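Local coordinates for protein GDSL-like Lipase (Parabacteroides distasonis, PDB 3P94) that is a GDSL-family (SGNH-type) serine hydrolase with a flavodoxin-like fold, probably acting as a lipase or lysophospholipase, at residues F44-F49 with G187-E192; V50-S55 with I71-K76; V64-D69 with E108-N113; I80-N85 with G101-M106; K116-S121 with E197-T202. All coordinates share one frame; numbering follows the deposited sequence.

Interaction 1: F44-F49 with G187-E192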
# COMPACT_ATOMS: atom_id res chain seq x y z
N PHE A 44 0.98 8.78 -11.82
CA PHE A 44 1.63 7.54 -12.22
C PHE A 44 2.25 7.67 -13.61
O PHE A 44 3.40 7.30 -13.79
CB PHE A 44 0.66 6.36 -12.14
CG PHE A 44 0.10 6.15 -10.76
CD1 PHE A 44 0.85 5.50 -9.78
CD2 PHE A 44 -1.15 6.65 -10.41
CE1 PHE A 44 0.34 5.31 -8.49
CE2 PHE A 44 -1.65 6.48 -9.10
CZ PHE A 44 -0.90 5.81 -8.16
N ILE A 45 1.49 8.22 -14.58
CA ILE A 45 1.93 8.35 -15.97
C ILE A 45 3.19 9.24 -16.10
O ILE A 45 4.10 8.85 -16.82
CB ILE A 45 0.74 8.86 -16.85
CG1 ILE A 45 -0.27 7.73 -17.18
CG2 ILE A 45 1.18 9.59 -18.09
CD1 ILE A 45 -1.79 8.23 -17.23
N ARG A 46 3.26 10.41 -15.42
CA ARG A 46 4.42 11.32 -15.55
C ARG A 46 5.71 10.74 -14.95
O ARG A 46 6.80 11.16 -15.32
CB ARG A 46 4.13 12.71 -14.97
CG ARG A 46 3.98 12.79 -13.44
CD ARG A 46 3.44 14.16 -13.06
NE ARG A 46 3.32 14.32 -11.61
CZ ARG A 46 2.18 14.49 -10.96
NH1 ARG A 46 1.03 14.53 -11.63
NH2 ARG A 46 2.17 14.63 -9.64
N ASN A 47 5.58 9.75 -14.06
CA ASN A 47 6.74 9.13 -13.43
C ASN A 47 7.01 7.71 -13.96
O ASN A 47 7.96 7.07 -13.52
CB ASN A 47 6.50 9.07 -11.94
CG ASN A 47 6.61 10.40 -11.27
OD1 ASN A 47 7.68 11.00 -11.21
ND2 ASN A 47 5.50 10.88 -10.71
N ASN A 48 6.17 7.23 -14.90
CA ASN A 48 6.22 5.89 -15.47
C ASN A 48 6.03 4.85 -14.34
O ASN A 48 6.81 3.91 -14.20
CB ASN A 48 7.50 5.64 -16.30
CG ASN A 48 7.52 4.34 -17.08
OD1 ASN A 48 6.48 3.79 -17.47
ND2 ASN A 48 8.72 3.80 -17.30
N PHE A 49 5.01 5.07 -13.51
CA PHE A 49 4.63 4.15 -12.43
C PHE A 49 3.38 3.39 -12.86
O PHE A 49 2.55 3.93 -13.60
CB PHE A 49 4.38 4.90 -11.10
CG PHE A 49 5.53 5.66 -10.49
CD1 PHE A 49 6.85 5.31 -10.77
CD2 PHE A 49 5.30 6.69 -9.59
CE1 PHE A 49 7.91 6.01 -10.18
CE2 PHE A 49 6.36 7.38 -8.99
CZ PHE A 49 7.66 7.04 -9.29
N GLY A 187 -2.94 15.65 1.14
CA GLY A 187 -2.28 14.49 1.72
C GLY A 187 -1.47 13.76 0.68
O GLY A 187 -0.32 13.40 0.95
N TYR A 188 -2.03 13.57 -0.53
CA TYR A 188 -1.33 12.88 -1.62
C TYR A 188 -0.07 13.63 -2.05
O TYR A 188 0.89 12.98 -2.45
CB TYR A 188 -2.25 12.67 -2.84
CG TYR A 188 -3.17 11.48 -2.68
CD1 TYR A 188 -2.66 10.20 -2.49
CD2 TYR A 188 -4.55 11.64 -2.69
CE1 TYR A 188 -3.50 9.10 -2.33
CE2 TYR A 188 -5.40 10.55 -2.54
CZ TYR A 188 -4.87 9.28 -2.37
OH TYR A 188 -5.72 8.20 -2.21
N LYS A 189 -0.07 14.97 -1.96
CA LYS A 189 1.10 15.78 -2.32
C LYS A 189 2.23 15.59 -1.30
O LYS A 189 3.40 15.54 -1.70
CB LYS A 189 0.71 17.26 -2.50
CG LYS A 189 -0.08 17.53 -3.80
CD LYS A 189 0.82 17.51 -5.05
CE LYS A 189 0.08 17.20 -6.33
NZ LYS A 189 1.03 17.05 -7.46
N ILE A 190 1.89 15.42 0.00
CA ILE A 190 2.89 15.11 1.05
C ILE A 190 3.51 13.75 0.71
O ILE A 190 4.73 13.59 0.68
CB ILE A 190 2.28 15.14 2.49
CG1 ILE A 190 1.96 16.58 2.94
CG2 ILE A 190 3.20 14.43 3.53
CD1 ILE A 190 1.10 16.68 4.15
N MSE A 191 2.65 12.77 0.43
CA MSE A 191 3.05 11.41 0.08
C MSE A 191 3.93 11.37 -1.17
O MSE A 191 4.96 10.68 -1.16
CB MSE A 191 1.82 10.53 -0.11
CG MSE A 191 1.08 10.24 1.19
SE MSE A 191 -0.65 9.50 0.81
CE MSE A 191 -0.14 7.80 0.15
N GLU A 192 3.53 12.09 -2.24
CA GLU A 192 4.25 12.16 -3.51
C GLU A 192 5.72 12.57 -3.29
O GLU A 192 6.60 11.90 -3.83
CB GLU A 192 3.54 13.13 -4.47
CG GLU A 192 4.30 13.40 -5.76
CD GLU A 192 3.62 14.33 -6.76
OE1 GLU A 192 2.44 14.69 -6.55
OE2 GLU A 192 4.29 14.69 -7.75
O HOH W 1 5.62 13.85 -9.91
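Arg46 and Glu192 approach each other from opposite directions at the protein surface and close a salt bridge. NH2 of Arg46 donates to OE2 of Glu192 at 2.8 Å, and the bond is fairly straight, 162° at the hydrogen. The acceptor lies at the guanidinium edge, in its plane, whereas the nitrogen stands above the carboxylate plane, and the two flat groups are turned 40° against each other. Arg46 CG sits between the backbone N and the carbonyl carbon (chi1 69°), and from there the chain runs extended to NE. Glu192 is likewise extended beyond CG, and the two chains together span the gap. The pair illustrates how a salt-bridge network can join distant parts of one chain, here helix 43-47 and the long C-terminal helix 185-202 of the flavodoxin-like fold. Lys189, one turn before Glu192, bends at chi2 to bring NZ within 2.9 Å of Glu192 OE1. Its NZ also lies 3.5 Å from NH2 of Arg46, a closeness of like charges that the shared carboxylate and Asp40, which bridges to both cations, probably offset. With an alanine at Glu192, Arg46 and Lys189 would probably face each other with less negative charge between them, and a bound water would lose an acceptor. That water accepts from Arg46 NE and Asn47 ND2 and donates to Glu192 OE2, at 2.7 Å from that oxygen.

Interaction 2: V50-S55 with I71-K76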
# COMPACT_ATOMS: atom_id res chain seq x y z
N VAL A 50 3.24 2.15 -12.39
CA VAL A 50 2.08 1.31 -12.70
C VAL A 50 1.20 1.29 -11.45
O VAL A 50 1.65 0.84 -10.40
CB VAL A 50 2.48 -0.11 -13.18
CG1 VAL A 50 1.25 -0.98 -13.40
CG2 VAL A 50 3.31 -0.04 -14.45
N ASP A 51 -0.04 1.77 -11.56
CA ASP A 51 -0.99 1.84 -10.45
C ASP A 51 -1.78 0.53 -10.36
O ASP A 51 -2.52 0.18 -11.28
CB ASP A 51 -1.92 3.07 -10.64
CG ASP A 51 -3.14 3.17 -9.74
OD1 ASP A 51 -3.16 2.49 -8.66
OD2 ASP A 51 -4.07 3.95 -10.08
N ARG A 52 -1.60 -0.20 -9.26
CA ARG A 52 -2.29 -1.47 -9.05
C ARG A 52 -3.01 -1.49 -7.69
O ARG A 52 -3.16 -2.55 -7.07
CB ARG A 52 -1.33 -2.67 -9.22
CG ARG A 52 -0.89 -2.93 -10.69
CD ARG A 52 -2.08 -3.33 -11.56
NE ARG A 52 -1.76 -3.53 -12.98
CZ ARG A 52 -1.89 -2.60 -13.92
NH1 ARG A 52 -2.30 -1.38 -13.60
NH2 ARG A 52 -1.61 -2.88 -15.18
N GLY A 53 -3.52 -0.33 -7.27
CA GLY A 53 -4.30 -0.21 -6.04
C GLY A 53 -5.73 -0.68 -6.25
O GLY A 53 -6.29 -0.44 -7.32
N ILE A 54 -6.31 -1.39 -5.28
CA ILE A 54 -7.71 -1.85 -5.36
C ILE A 54 -8.42 -1.55 -4.05
O ILE A 54 -8.05 -2.11 -3.00
CB ILE A 54 -7.88 -3.34 -5.76
CG1 ILE A 54 -7.34 -3.62 -7.18
CG2 ILE A 54 -9.39 -3.73 -5.70
CD1 ILE A 54 -7.47 -5.08 -7.68
N SER A 55 -9.47 -0.70 -4.11
CA SER A 55 -10.27 -0.32 -2.95
C SER A 55 -10.73 -1.52 -2.11
O SER A 55 -11.14 -2.53 -2.67
CB SER A 55 -11.49 0.48 -3.38
OG SER A 55 -11.07 1.72 -3.92
N ILE A 71 4.62 -9.50 -9.96
CA ILE A 71 5.64 -10.44 -10.49
C ILE A 71 5.60 -10.51 -12.03
O ILE A 71 6.65 -10.34 -12.67
CB ILE A 71 5.51 -11.85 -9.86
CG1 ILE A 71 5.70 -11.80 -8.31
CG2 ILE A 71 6.51 -12.83 -10.54
CD1 ILE A 71 5.35 -13.03 -7.53
N ASN A 72 4.41 -10.75 -12.62
CA ASN A 72 4.28 -10.90 -14.07
C ASN A 72 4.58 -9.60 -14.85
O ASN A 72 4.83 -9.69 -16.06
CB ASN A 72 2.92 -11.46 -14.44
CG ASN A 72 2.75 -12.92 -14.03
OD1 ASN A 72 3.70 -13.61 -13.64
ND2 ASN A 72 1.52 -13.42 -14.08
N LEU A 73 4.61 -8.44 -14.17
CA LEU A 73 4.94 -7.17 -14.83
C LEU A 73 6.46 -6.91 -14.81
O LEU A 73 6.92 -5.95 -15.42
CB LEU A 73 4.17 -5.99 -14.20
CG LEU A 73 2.63 -6.05 -14.30
CD1 LEU A 73 2.02 -4.79 -13.75
CD2 LEU A 73 2.14 -6.25 -15.74
N LYS A 74 7.23 -7.79 -14.13
CA LYS A 74 8.70 -7.72 -13.99
C LYS A 74 9.20 -6.27 -13.69
O LYS A 74 10.02 -5.74 -14.45
CB LYS A 74 9.39 -8.30 -15.25
CG LYS A 74 9.12 -9.80 -15.45
CD LYS A 74 9.69 -10.28 -16.77
CE LYS A 74 9.69 -11.79 -16.88
NZ LYS A 74 10.42 -12.23 -18.10
N PRO A 75 8.73 -5.58 -12.63
CA PRO A 75 9.22 -4.22 -12.37
C PRO A 75 10.58 -4.21 -11.69
O PRO A 75 11.00 -5.22 -11.13
CB PRO A 75 8.16 -3.64 -11.44
CG PRO A 75 7.70 -4.82 -10.65
CD PRO A 75 7.76 -5.99 -11.59
N LYS A 76 11.25 -3.05 -11.68
CA LYS A 76 12.51 -2.85 -10.97
C LYS A 76 12.21 -2.85 -9.47
O LYS A 76 12.97 -3.42 -8.68
CB LYS A 76 13.16 -1.51 -11.38
CG LYS A 76 13.68 -1.47 -12.81
CD LYS A 76 14.33 -0.13 -13.11
CE LYS A 76 14.95 -0.11 -14.48
NZ LYS A 76 15.87 1.04 -14.64
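Leu73 reaches across to Val50 and Arg52 with a single methyl, CD1, and this one group makes both close contacts between 50-55 and 71-76. The apolar part is the meeting of Leu73 CD1 with Val50 CG1 at 3.9 Å. Val50 CG1 stands anti to the backbone N of its own residue (chi1 176°), which also lays it over the guanidinium of Arg52, 3.5 Å above the plane and over its centre. The second contact is between unlike groups: Leu73 CD1 comes within 4.1 Å of Arg52 NE, and the two side chains cross at about a right angle. Polar bonds then fix the arginine. Bent at chi2 (-65°), Arg52 folds back on its own strand, and NH1 donates to Asp51 O at 2.8 Å from above the carbonyl plane. With NE bonded to Asn16 OD1 and NH2 also satisfied, the buried guanidinium is held at all three of its nitrogens and probably has little freedom to turn. Asp51 adds an Asx turn, its OD1 accepting from Gly53 N at 3.2 Å. Strand 49-53, helix 59-71 and strand 75-81 form a beta-alpha-beta crossover that passes over strand 23-29, the sheet partner of edge strand 49-53; Leu73 sits where the helix hands on to the second strand, and the contact packs that exit against the edge strand.

Interaction 3: V64-D69 with E108-N113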
# COMPACT_ATOMS: atom_id res chain seq x y z
N VAL A 64 -2.30 -12.87 -2.85
CA VAL A 64 -2.82 -13.75 -3.91
C VAL A 64 -2.75 -13.04 -5.30
O VAL A 64 -2.35 -13.66 -6.28
CB VAL A 64 -4.25 -14.24 -3.56
CG1 VAL A 64 -4.94 -14.91 -4.76
CG2 VAL A 64 -4.20 -15.21 -2.38
N ARG A 65 -3.08 -11.75 -5.36
CA ARG A 65 -3.05 -10.92 -6.58
C ARG A 65 -1.61 -10.55 -7.02
O ARG A 65 -1.39 -10.17 -8.17
CB ARG A 65 -3.85 -9.64 -6.29
CG ARG A 65 -4.10 -8.77 -7.48
CD ARG A 65 -5.19 -7.77 -7.23
NE ARG A 65 -4.94 -6.83 -6.12
CZ ARG A 65 -4.32 -5.66 -6.24
NH1 ARG A 65 -3.73 -5.32 -7.38
NH2 ARG A 65 -4.26 -4.83 -5.21
N PHE A 66 -0.63 -10.65 -6.09
CA PHE A 66 0.77 -10.26 -6.25
C PHE A 66 1.43 -10.81 -7.51
O PHE A 66 2.18 -10.09 -8.16
CB PHE A 66 1.60 -10.69 -5.02
CG PHE A 66 2.82 -9.84 -4.77
CD1 PHE A 66 2.70 -8.56 -4.22
CD2 PHE A 66 4.09 -10.32 -5.06
CE1 PHE A 66 3.83 -7.78 -3.99
CE2 PHE A 66 5.22 -9.53 -4.83
CZ PHE A 66 5.08 -8.27 -4.29
N ARG A 67 1.19 -12.09 -7.84
CA ARG A 67 1.80 -12.71 -9.02
C ARG A 67 1.36 -12.02 -10.34
O ARG A 67 2.21 -11.70 -11.16
CB ARG A 67 1.50 -14.22 -9.04
CG ARG A 67 2.06 -14.96 -10.25
CD ARG A 67 2.31 -16.44 -9.95
NE ARG A 67 3.18 -16.61 -8.79
CZ ARG A 67 4.50 -16.52 -8.81
NH1 ARG A 67 5.14 -16.32 -9.95
NH2 ARG A 67 5.20 -16.64 -7.68
N GLN A 68 0.05 -11.76 -10.53
CA GLN A 68 -0.49 -11.14 -11.75
C GLN A 68 -0.17 -9.64 -11.84
O GLN A 68 0.23 -9.16 -12.90
CB GLN A 68 -2.02 -11.34 -11.82
CG GLN A 68 -2.67 -10.71 -13.07
CD GLN A 68 -4.17 -10.66 -13.04
OE1 GLN A 68 -4.83 -11.59 -13.51
NE2 GLN A 68 -4.72 -9.56 -12.54
N ASP A 69 -0.37 -8.91 -10.75
CA ASP A 69 -0.23 -7.47 -10.76
C ASP A 69 1.14 -6.93 -10.40
O ASP A 69 1.35 -5.73 -10.53
CB ASP A 69 -1.33 -6.86 -9.88
CG ASP A 69 -2.72 -6.93 -10.54
OD1 ASP A 69 -2.81 -7.35 -11.71
OD2 ASP A 69 -3.71 -6.55 -9.87
N GLU A 108 9.24 -11.54 0.24
CA GLU A 108 10.02 -12.73 -0.14
C GLU A 108 9.74 -13.15 -1.59
O GLU A 108 10.67 -13.55 -2.28
CB GLU A 108 9.77 -13.88 0.84
CG GLU A 108 10.40 -13.62 2.21
CD GLU A 108 10.38 -14.76 3.21
OE1 GLU A 108 9.68 -15.78 2.97
OE2 GLU A 108 11.07 -14.64 4.25
N LEU A 109 8.48 -13.03 -2.05
CA LEU A 109 8.12 -13.34 -3.44
C LEU A 109 8.77 -12.35 -4.40
O LEU A 109 9.27 -12.75 -5.45
CB LEU A 109 6.59 -13.35 -3.65
CG LEU A 109 5.83 -14.57 -3.12
CD1 LEU A 109 4.34 -14.35 -3.26
CD2 LEU A 109 6.24 -15.87 -3.84
N ALA A 110 8.79 -11.05 -4.02
CA ALA A 110 9.42 -10.01 -4.82
C ALA A 110 10.93 -10.24 -4.91
O ALA A 110 11.47 -10.16 -6.02
CB ALA A 110 9.13 -8.64 -4.21
N LYS A 111 11.60 -10.55 -3.78
CA LYS A 111 13.05 -10.77 -3.79
C LYS A 111 13.42 -12.00 -4.65
O LYS A 111 14.41 -11.95 -5.40
CB LYS A 111 13.59 -10.90 -2.36
CG LYS A 111 15.12 -10.96 -2.30
CD LYS A 111 15.63 -11.20 -0.88
CE LYS A 111 17.06 -11.70 -0.85
NZ LYS A 111 18.01 -10.69 -1.39
N ALA A 112 12.63 -13.08 -4.58
CA ALA A 112 12.86 -14.31 -5.36
C ALA A 112 12.72 -14.04 -6.88
O ALA A 112 13.29 -14.77 -7.69
CB ALA A 112 11.87 -15.38 -4.93
N ASN A 113 11.99 -12.98 -7.24
CA ASN A 113 11.76 -12.58 -8.62
C ASN A 113 12.56 -11.32 -9.01
O ASN A 113 12.32 -10.72 -10.06
CB ASN A 113 10.26 -12.38 -8.85
CG ASN A 113 9.57 -13.71 -8.93
OD1 ASN A 113 9.52 -14.33 -9.99
ND2 ASN A 113 9.11 -14.20 -7.79
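Helix 64-69 and helix 108-112 run in nearly the same direction, their axes 28° apart and 11.2 Å distant at closest approach, with Phe66 and Leu109 nearest in the backbone. That spacing is bridged mainly by Phe66, whose ring swings to the far side from its backbone N (chi1 -153°) and slides alongside Leu109. Its CD2 lies 4.2 Å from Leu109 CB, while CE2 is 4.1 Å from Ala110 CB and 4.0 Å from Ala110 N. Pairs of roughly parallel helices on one face of a parallel sheet are a feature of flavodoxin-like α/β folds, and here a large aromatic on one helix meets a small alanine on the other. Replacing Phe66 by an alanine would probably open a gap beside Ala110 and leave Leu109 CB without its partner between the helices. Nearer the surface, Arg67 bends at chi3 (-55°), turning its guanidinium edge to Leu109; NH2 stands 4.1 Å from CD2. Asn113, just past the second helix, donates from ND2 to Leu109 O at 2.8 Å in an almost straight bond. Behind the contact, Arg65 NH1 forms a salt bridge to the anti lone pair of Asp69 OD2.

Interaction 4: I80-N85 with G101-M106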
# COMPACT_ATOMS: atom_id res chain seq x y z
N ILE A 80 4.79 -0.91 -1.66
CA ILE A 80 3.67 -1.55 -0.99
C ILE A 80 3.14 -0.67 0.15
O ILE A 80 3.87 -0.34 1.07
CB ILE A 80 4.04 -2.98 -0.46
CG1 ILE A 80 4.55 -3.90 -1.60
CG2 ILE A 80 2.85 -3.62 0.30
CD1 ILE A 80 5.27 -5.21 -1.13
N LEU A 81 1.85 -0.34 0.08
CA LEU A 81 1.13 0.38 1.12
C LEU A 81 -0.12 -0.44 1.41
O LEU A 81 -1.07 -0.43 0.63
CB LEU A 81 0.81 1.83 0.73
CG LEU A 81 -0.07 2.63 1.73
CD1 LEU A 81 0.58 2.73 3.11
CD2 LEU A 81 -0.36 4.01 1.19
N ALA A 82 -0.08 -1.23 2.49
CA ALA A 82 -1.14 -2.17 2.82
C ALA A 82 -1.21 -2.48 4.31
O ALA A 82 -0.22 -2.34 5.02
CB ALA A 82 -0.90 -3.47 2.06
N GLY A 83 -2.39 -2.93 4.75
CA GLY A 83 -2.61 -3.32 6.14
C GLY A 83 -3.77 -2.64 6.84
O GLY A 83 -4.31 -3.21 7.79
N ILE A 84 -4.16 -1.42 6.41
CA ILE A 84 -5.24 -0.70 7.08
C ILE A 84 -6.58 -1.45 6.98
O ILE A 84 -7.33 -1.48 7.95
CB ILE A 84 -5.38 0.80 6.65
CG1 ILE A 84 -6.21 1.60 7.67
CG2 ILE A 84 -5.99 0.96 5.25
CD1 ILE A 84 -5.64 1.69 9.08
N ASN A 85 -6.88 -2.09 5.83
CA ASN A 85 -8.15 -2.80 5.69
C ASN A 85 -8.14 -4.12 6.49
O ASN A 85 -9.20 -4.58 6.90
CB ASN A 85 -8.53 -3.01 4.24
CG ASN A 85 -8.82 -1.69 3.56
OD1 ASN A 85 -9.52 -0.81 4.07
ND2 ASN A 85 -8.28 -1.52 2.39
N GLY A 101 2.80 -10.99 8.47
CA GLY A 101 3.23 -12.21 7.79
C GLY A 101 2.95 -12.19 6.30
O GLY A 101 3.78 -12.63 5.50
N ASN A 102 1.77 -11.66 5.91
CA ASN A 102 1.38 -11.51 4.51
C ASN A 102 2.33 -10.54 3.80
O ASN A 102 2.70 -10.78 2.64
CB ASN A 102 -0.05 -11.00 4.39
CG ASN A 102 -1.11 -12.06 4.55
OD1 ASN A 102 -0.87 -13.25 4.37
ND2 ASN A 102 -2.31 -11.64 4.83
N LEU A 103 2.71 -9.43 4.49
CA LEU A 103 3.64 -8.44 3.93
C LEU A 103 5.03 -9.07 3.75
O LEU A 103 5.66 -8.83 2.73
CB LEU A 103 3.71 -7.18 4.83
CG LEU A 103 2.40 -6.35 4.94
CD1 LEU A 103 2.45 -5.42 6.15
CD2 LEU A 103 2.13 -5.56 3.68
N VAL A 104 5.48 -9.91 4.71
CA VAL A 104 6.77 -10.63 4.64
C VAL A 104 6.75 -11.61 3.44
O VAL A 104 7.73 -11.69 2.70
CB VAL A 104 7.12 -11.36 5.96
CG1 VAL A 104 8.40 -12.21 5.82
CG2 VAL A 104 7.27 -10.37 7.11
N SER A 105 5.63 -12.32 3.23
CA SER A 105 5.50 -13.25 2.10
C SER A 105 5.55 -12.48 0.77
O SER A 105 6.21 -12.95 -0.15
CB SER A 105 4.23 -14.06 2.22
OG SER A 105 4.42 -15.06 3.20
N MSE A 106 4.92 -11.27 0.68
CA MSE A 106 5.02 -10.43 -0.53
C MSE A 106 6.48 -10.01 -0.77
O MSE A 106 6.97 -10.11 -1.90
CB MSE A 106 4.12 -9.19 -0.44
CG MSE A 106 2.62 -9.50 -0.55
SE MSE A 106 1.59 -7.83 -0.66
CE MSE A 106 0.70 -7.95 1.05
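Leu103 touches both Ile80 and Ala82 through one methyl, CD2, which lies 4.0 Å from Ile80 CG2 and also 4.0 Å from Ala82 CB. All the contacts between 80-85 and 101-106 are apolar, and all four touching residues are buried. Ile80 divides its side chain between two partners: CG2 serves Leu103, whereas CD1 reaches Met106 CB at 4.2 Å. The isoleucine carries CG2 anti to its backbone N and CG1 beside it (chi1 -57°), and this fork is what lets neighbouring helical turns both be met. Ile80 and Leu103 slide past each other in opposite directions; Met106, a selenomethionine, lies obliquely to Ile80 and makes its contact near the root of its chain. No hydrogen bond crosses between the segments, and beyond Ala82 the chain turns at Gly83 into helix 84-87. Strand 75-81, helix 96-112 and strand 116-120 form a beta-alpha-beta unit of the flavodoxin-like fold. The strand lies at the middle of the parallel sheet, between strands 23-29 and 116-120, and helix 96-112 runs back alongside it, this contact lying near the strand's C-terminal end, flanked by Met62 of helix 59-71 against Ala82 and by Phe119 and Ile147 against Leu103.

Interaction 5: K116-S121 with E197-T202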
# COMPACT_ATOMS: atom_id res chain seq x y z
N LYS A 116 12.88 -5.11 -6.19
CA LYS A 116 13.22 -4.36 -4.97
C LYS A 116 11.93 -3.97 -4.25
O LYS A 116 11.01 -3.46 -4.89
CB LYS A 116 14.05 -3.11 -5.29
CG LYS A 116 15.46 -3.41 -5.77
CD LYS A 116 16.27 -2.14 -5.91
CE LYS A 116 17.65 -2.42 -6.43
NZ LYS A 116 18.07 -1.40 -7.42
N VAL A 117 11.85 -4.22 -2.94
CA VAL A 117 10.64 -3.86 -2.17
C VAL A 117 10.83 -2.52 -1.46
O VAL A 117 11.78 -2.34 -0.69
CB VAL A 117 10.21 -4.95 -1.17
CG1 VAL A 117 9.01 -4.50 -0.33
CG2 VAL A 117 9.89 -6.25 -1.89
N ILE A 118 9.87 -1.62 -1.67
CA ILE A 118 9.79 -0.35 -0.98
C ILE A 118 8.54 -0.43 -0.10
O ILE A 118 7.42 -0.44 -0.62
CB ILE A 118 9.79 0.86 -1.96
CG1 ILE A 118 11.15 0.96 -2.69
CG2 ILE A 118 9.46 2.15 -1.21
CD1 ILE A 118 11.12 1.80 -3.98
N PHE A 119 8.73 -0.56 1.21
CA PHE A 119 7.61 -0.64 2.15
C PHE A 119 7.20 0.74 2.62
O PHE A 119 8.06 1.57 2.91
CB PHE A 119 7.98 -1.51 3.37
CG PHE A 119 7.67 -2.98 3.24
CD1 PHE A 119 6.37 -3.42 3.03
CD2 PHE A 119 8.67 -3.93 3.39
CE1 PHE A 119 6.09 -4.78 2.90
CE2 PHE A 119 8.38 -5.30 3.27
CZ PHE A 119 7.09 -5.71 3.03
N CYS A 120 5.88 0.98 2.70
CA CYS A 120 5.32 2.24 3.19
C CYS A 120 4.68 2.04 4.54
O CYS A 120 3.96 1.06 4.74
CB CYS A 120 4.31 2.81 2.20
SG CYS A 120 4.98 3.14 0.55
N SER A 121 4.85 3.03 5.42
CA SER A 121 4.18 3.08 6.71
C SER A 121 2.70 3.14 6.47
O SER A 121 2.26 3.92 5.62
CB SER A 121 4.60 4.34 7.46
OG SER A 121 4.11 5.49 6.80
N GLU A 197 11.34 10.66 -3.44
CA GLU A 197 12.69 10.71 -2.87
C GLU A 197 13.17 9.29 -2.55
O GLU A 197 14.31 8.96 -2.85
CB GLU A 197 12.69 11.60 -1.62
CG GLU A 197 14.05 12.17 -1.24
CD GLU A 197 14.03 13.22 -0.14
OE1 GLU A 197 13.02 13.96 -0.03
OE2 GLU A 197 15.04 13.34 0.58
N ALA A 198 12.29 8.44 -1.99
CA ALA A 198 12.60 7.04 -1.66
C ALA A 198 12.87 6.21 -2.93
O ALA A 198 13.84 5.46 -2.96
CB ALA A 198 11.48 6.42 -0.87
N ILE A 199 12.03 6.37 -3.98
CA ILE A 199 12.19 5.64 -5.25
C ILE A 199 13.50 6.04 -5.94
O ILE A 199 14.24 5.16 -6.38
CB ILE A 199 10.95 5.85 -6.18
CG1 ILE A 199 9.73 5.06 -5.65
CG2 ILE A 199 11.24 5.45 -7.65
CD1 ILE A 199 8.35 5.57 -6.14
N HIS A 200 13.80 7.36 -6.03
CA HIS A 200 15.00 7.86 -6.71
C HIS A 200 16.29 7.41 -6.00
O HIS A 200 17.29 7.23 -6.67
CB HIS A 200 14.97 9.38 -6.89
CG HIS A 200 13.82 9.87 -7.73
ND1 HIS A 200 13.33 11.17 -7.61
CD2 HIS A 200 13.07 9.22 -8.66
CE1 HIS A 200 12.33 11.26 -8.46
NE2 HIS A 200 12.13 10.11 -9.11
N LYS A 201 16.25 7.18 -4.67
CA LYS A 201 17.41 6.70 -3.93
C LYS A 201 17.56 5.16 -4.05
O LYS A 201 18.68 4.68 -4.02
CB LYS A 201 17.38 7.17 -2.45
CG LYS A 201 16.40 6.48 -1.50
N THR A 202 16.44 4.42 -4.26
CA THR A 202 16.39 2.96 -4.38
C THR A 202 16.56 2.44 -5.82
O THR A 202 17.23 1.42 -6.03
CB THR A 202 15.04 2.45 -3.82
OG1 THR A 202 14.79 3.05 -2.55
CG2 THR A 202 14.97 0.92 -3.67
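Ile118 overlaps Thr202 tip to tip, its CG1 lying 3.9 Å from Thr202 CG2. Further along the same branch, Ile118 CD1 meets Ile199 CG1 at 3.9 Å, with the two isoleucines crossing at about a right angle. One strand residue thus plugs between side chains three residues apart on the helix. In Thr202, OG1 lies beside the backbone N (chi1 -48°), leaving CG2 anti to it and turned to the strand, and OG1 donates back to Ala198 O at 2.6 Å. That carbonyl oxygen also accepts from Thr202 N, and the two donors arrive from opposite faces of its plane. At the exposed start of the strand, Lys116 lays its chain past Thr202 and bends at chi4, and NZ makes a rather long hydrogen bond, 3.3 Å, to Thr202 O in the carbonyl plane; a lysine at the C-terminal end of a helix probably also suits the helix dipole. The strand and helix axes run nearly antiparallel, at 158° and 10.2 Å apart, as expected where a helix packs on a parallel α/β sheet. Strand 116-120 sits between strands 75-81 and 157-159, and helix 185-202 lies over the face bearing Ile118, where Ala198 also touches Thr157 and Val159, while Phe119 faces helices 96-112 and 137-153.

In the fold
From the N terminus, helix 43-47 opens the longest loop, which interaction 1 closes some 138 residues later on helix 185-202. Interactions 2, 3 and 4 nest inside it. Interaction 2 closes a short loop from edge strand 49-53 over helix 59-71 to the start of strand 75-81; interaction 3 starts within that loop and crosses it, ending on helix 96-112. Interaction 4, nested in interaction 3, ties strand 75-81 to the same helix. Interaction 5 starts after these have closed and crosses interaction 1, returning the C-terminal helix to strand 116-120. Interactions 2, 4 and 5 fasten the sheet to its helices, while 1 and 3 join helix to helix; paired strands link interactions 4 and 5.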